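Side-chain contacts in SPbeta prophage-derived aminoglycoside N(3')-acetyltransferase-like protein YokD (PDB 2NYG), which probably transfers an acetyl group from acetyl-coenzyme A to an amine, as in aminoglycoside N-acetyltransferases, and may contribute to antibiotic resistance: residues Gly48-Ala51 with Val52-Leu56; Gly240-Ser244 with Ala245-Leu249. All blocks are in the same frame, centred on the assembly; numbering follows the deposited sequence.

Contact 1. Residues Gly48-Ala51 with Val52-Leu56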
# COMPACT_ATOMS: atom_id res chain seq x y z
N GLY A 48 7.33 1.92 11.19
CA GLY A 48 6.18 1.10 10.88
C GLY A 48 6.54 -0.13 10.08
O GLY A 48 7.49 -0.83 10.39
N ALA A 49 5.77 -0.36 9.02
CA ALA A 49 5.95 -1.50 8.14
C ALA A 49 7.32 -1.66 7.48
O ALA A 49 7.85 -2.78 7.45
CB ALA A 49 4.89 -1.47 7.09
N VAL A 50 7.91 -0.59 6.94
CA VAL A 50 9.21 -0.72 6.29
C VAL A 50 10.25 -1.24 7.28
O VAL A 50 11.13 -2.00 6.91
CB VAL A 50 9.74 0.62 5.64
CG1 VAL A 50 8.58 1.47 5.16
CG2 VAL A 50 10.62 1.37 6.60
N ALA A 51 10.14 -0.84 8.53
CA ALA A 51 11.08 -1.29 9.54
C ALA A 51 10.91 -2.78 9.81
O ALA A 51 11.87 -3.48 10.15
CB ALA A 51 10.89 -0.50 10.82
N VAL A 52 9.68 -3.28 9.67
CA VAL A 52 9.44 -4.69 9.93
C VAL A 52 9.94 -5.48 8.74
O VAL A 52 10.51 -6.55 8.91
CB VAL A 52 7.93 -4.98 10.19
CG1 VAL A 52 7.70 -6.48 10.49
CG2 VAL A 52 7.44 -4.16 11.36
N ILE A 53 9.75 -4.95 7.54
CA ILE A 53 10.19 -5.63 6.34
C ILE A 53 11.71 -5.76 6.29
O ILE A 53 12.24 -6.78 5.89
CB ILE A 53 9.75 -4.87 5.08
CG1 ILE A 53 8.23 -4.82 5.01
CG2 ILE A 53 10.35 -5.52 3.85
CD1 ILE A 53 7.72 -3.93 3.92
N GLN A 54 12.41 -4.72 6.71
CA GLN A 54 13.86 -4.72 6.68
C GLN A 54 14.42 -5.64 7.75
O GLN A 54 15.48 -6.23 7.59
CB GLN A 54 14.35 -3.30 6.85
CG GLN A 54 13.70 -2.39 5.84
CD GLN A 54 14.18 -0.97 5.93
OE1 GLN A 54 14.29 -0.40 7.01
NE2 GLN A 54 14.44 -0.38 4.78
N ALA A 55 13.70 -5.75 8.86
CA ALA A 55 14.12 -6.61 9.95
C ALA A 55 14.00 -8.05 9.46
O ALA A 55 14.81 -8.90 9.81
CB ALA A 55 13.23 -6.37 11.17
N LEU A 56 13.00 -8.31 8.64
CA LEU A 56 12.81 -9.64 8.11
C LEU A 56 13.93 -9.95 7.14
O LEU A 56 14.47 -11.06 7.14
CB LEU A 56 11.45 -9.75 7.41
CG LEU A 56 10.32 -10.17 8.35
CD1 LEU A 56 8.97 -9.72 7.82
CD2 LEU A 56 10.38 -11.68 8.51
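The side-chain amide of Gln-54 has Val-50 over one of its faces, with Val-50 CG2 standing 4.1 Å from Gln-54 OE1, while NE2 is hydrogen-bonded to the hydroxyl of Tyr-122. The pair lies one turn apart in the opening turns of helix 48-60, the helical crossover of a beta-alpha-beta unit between strands 32-37 and 65-69. The glutamine and the valine run alongside each other, both side chains pointing the same way, although the exact place of Gln-54 CG is doubtful because it is modelled too close to Val-50 O. On another flank, Ile-53 holds CG1 beside its own backbone N (chi1 -63°), and this lays CG1 and CD1 next to the carbonyl oxygen of Ala-49. That oxygen is gripped by Ile-53 N, with Ile-53 N to Ala-49 O at 2.9 Å, and more weakly by Val-52 N. Val-52 packs on Ile-18 and Ile-115 of its own chain, burying this side of the helix, whereas Val-50, Ala-51 and Gln-54 pack on Pro-107, Pro-99 and Tyr-105 of the second subunit. Gly-48, where phi is positive, touches the bound coenzyme A, placing these turns at the cofactor pocket. One step along, Ala-55 N reaches Ala-51 O at 3.2 Å, and Ala-55 CB rests 3.4 Å from that same Ala-51 O.

Contact 2. Residues Gly240-Ser244 with Ala245-Leu249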
# COMPACT_ATOMS: atom_id res chain seq x y z
N GLY A 240 7.30 -17.21 20.81
CA GLY A 240 8.06 -16.10 21.35
C GLY A 240 7.55 -14.76 20.84
O GLY A 240 6.93 -14.69 19.78
N LYS A 241 7.81 -13.70 21.60
CA LYS A 241 7.35 -12.37 21.24
C LYS A 241 8.27 -11.53 20.35
O LYS A 241 9.48 -11.48 20.56
CB LYS A 241 7.06 -11.58 22.52
CG LYS A 241 5.76 -11.95 23.19
CD LYS A 241 5.46 -10.99 24.33
CE LYS A 241 4.17 -11.38 25.03
NZ LYS A 241 4.04 -10.67 26.34
N VAL A 242 7.67 -10.89 19.35
CA VAL A 242 8.38 -9.99 18.45
C VAL A 242 7.74 -8.65 18.78
O VAL A 242 6.69 -8.28 18.24
CB VAL A 242 8.14 -10.33 16.97
CG1 VAL A 242 8.66 -9.22 16.10
CG2 VAL A 242 8.84 -11.62 16.64
N GLY A 243 8.37 -7.92 19.70
CA GLY A 243 7.80 -6.67 20.14
C GLY A 243 6.74 -7.06 21.16
O GLY A 243 7.04 -7.74 22.14
N SER A 244 5.50 -6.64 20.96
CA SER A 244 4.47 -7.04 21.91
C SER A 244 3.53 -8.07 21.29
O SER A 244 2.54 -8.48 21.90
CB SER A 244 3.70 -5.81 22.42
OG SER A 244 3.05 -5.14 21.37
N ALA A 245 3.87 -8.53 20.08
CA ALA A 245 3.07 -9.53 19.38
C ALA A 245 3.53 -10.93 19.70
O ALA A 245 4.72 -11.19 19.86
CB ALA A 245 3.15 -9.30 17.88
N ASN A 246 2.57 -11.85 19.80
CA ASN A 246 2.85 -13.26 20.10
C ASN A 246 3.08 -13.98 18.80
O ASN A 246 2.25 -13.93 17.90
CB ASN A 246 1.66 -13.88 20.84
CG ASN A 246 1.54 -13.37 22.25
OD1 ASN A 246 0.53 -12.77 22.61
ND2 ASN A 246 2.57 -13.61 23.06
N CYS A 247 4.20 -14.68 18.71
CA CYS A 247 4.50 -15.36 17.46
C CYS A 247 4.87 -16.83 17.56
O CYS A 247 5.27 -17.33 18.61
CB CYS A 247 5.66 -14.65 16.76
SG CYS A 247 5.59 -12.85 16.71
N ARG A 248 4.71 -17.52 16.44
CA ARG A 248 5.14 -18.88 16.39
C ARG A 248 5.70 -19.16 15.02
O ARG A 248 5.21 -18.66 14.02
CB ARG A 248 4.04 -19.86 16.77
CG ARG A 248 2.72 -19.71 16.13
CD ARG A 248 1.78 -20.64 16.87
NE ARG A 248 0.41 -20.14 16.91
CZ ARG A 248 -0.33 -20.05 18.01
NH1 ARG A 248 0.16 -20.44 19.18
NH2 ARG A 248 -1.56 -19.57 17.94
N LEU A 249 6.77 -19.94 15.01
CA LEU A 249 7.45 -20.30 13.78
C LEU A 249 7.45 -21.82 13.73
O LEU A 249 7.83 -22.46 14.71
CB LEU A 249 8.90 -19.78 13.81
CG LEU A 249 9.77 -20.27 12.65
CD1 LEU A 249 9.37 -19.56 11.37
CD2 LEU A 249 11.22 -20.04 12.95
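Gly-240 and Cys-247 face each other as an antiparallel hydrogen-bonded pair, with Gly-240 N to Cys-247 O at 3.0 Å and Cys-247 N to Gly-240 O at 2.9 Å, in a beta hairpin that reverses through a type II' turn from Val-242 to Ala-245. Gly-243 supplies the positive phi (81°) that this turn needs. The turn's own bond, from Ala-245 N to Val-242 O, is weak at 3.4 Å; Val-242 N to Ala-245 O, at 3.0 Å, completes the hydrogen-bonded pair. On the exposed face Lys-241 and Asn-246, a non-hydrogen-bonded pair, run side by side; the lysine chain is extended, bringing Lys-241 CE to 3.4 Å from Asn-246 ND2. The opposite face is apolar and buried: Val-242, Ala-245 and Cys-247 lie there, with Val-242 and Cys-247 both touching Leu-174 of the neighbouring strand and Val-242 also reaching Ile-18 and Leu-22. Ser-244 OG makes weak hydrogen bonds to the backbone oxygens of Ser-41 and Ile-42, tying the turn to the coenzyme A-binding loop. With its sulfur beside the backbone N (chi1 -44°), Cys-247 leans back diagonally along the hairpin, and SG meets Val-242 CG2 at 3.5 Å.

Overall arrangement
Both contacts are local, yet they show how place in the fold sets the chemistry. Contact 1 is buried in a crossover helix, between the core of its own subunit and the second subunit, and relies on helical backbone bonds and largely aliphatic packing. Contact 2, which no other chain of the assembly touches, includes an edge strand, 238-242, of the mixed sheet, with 245-251 next to it; cross-strand bonds join the two, and one face is polar and exposed while the other is apolar and buried. The contacts do not touch, with about 15 Å between centres, but helix 15-25 packs on both and each borders the cofactor-binding loop.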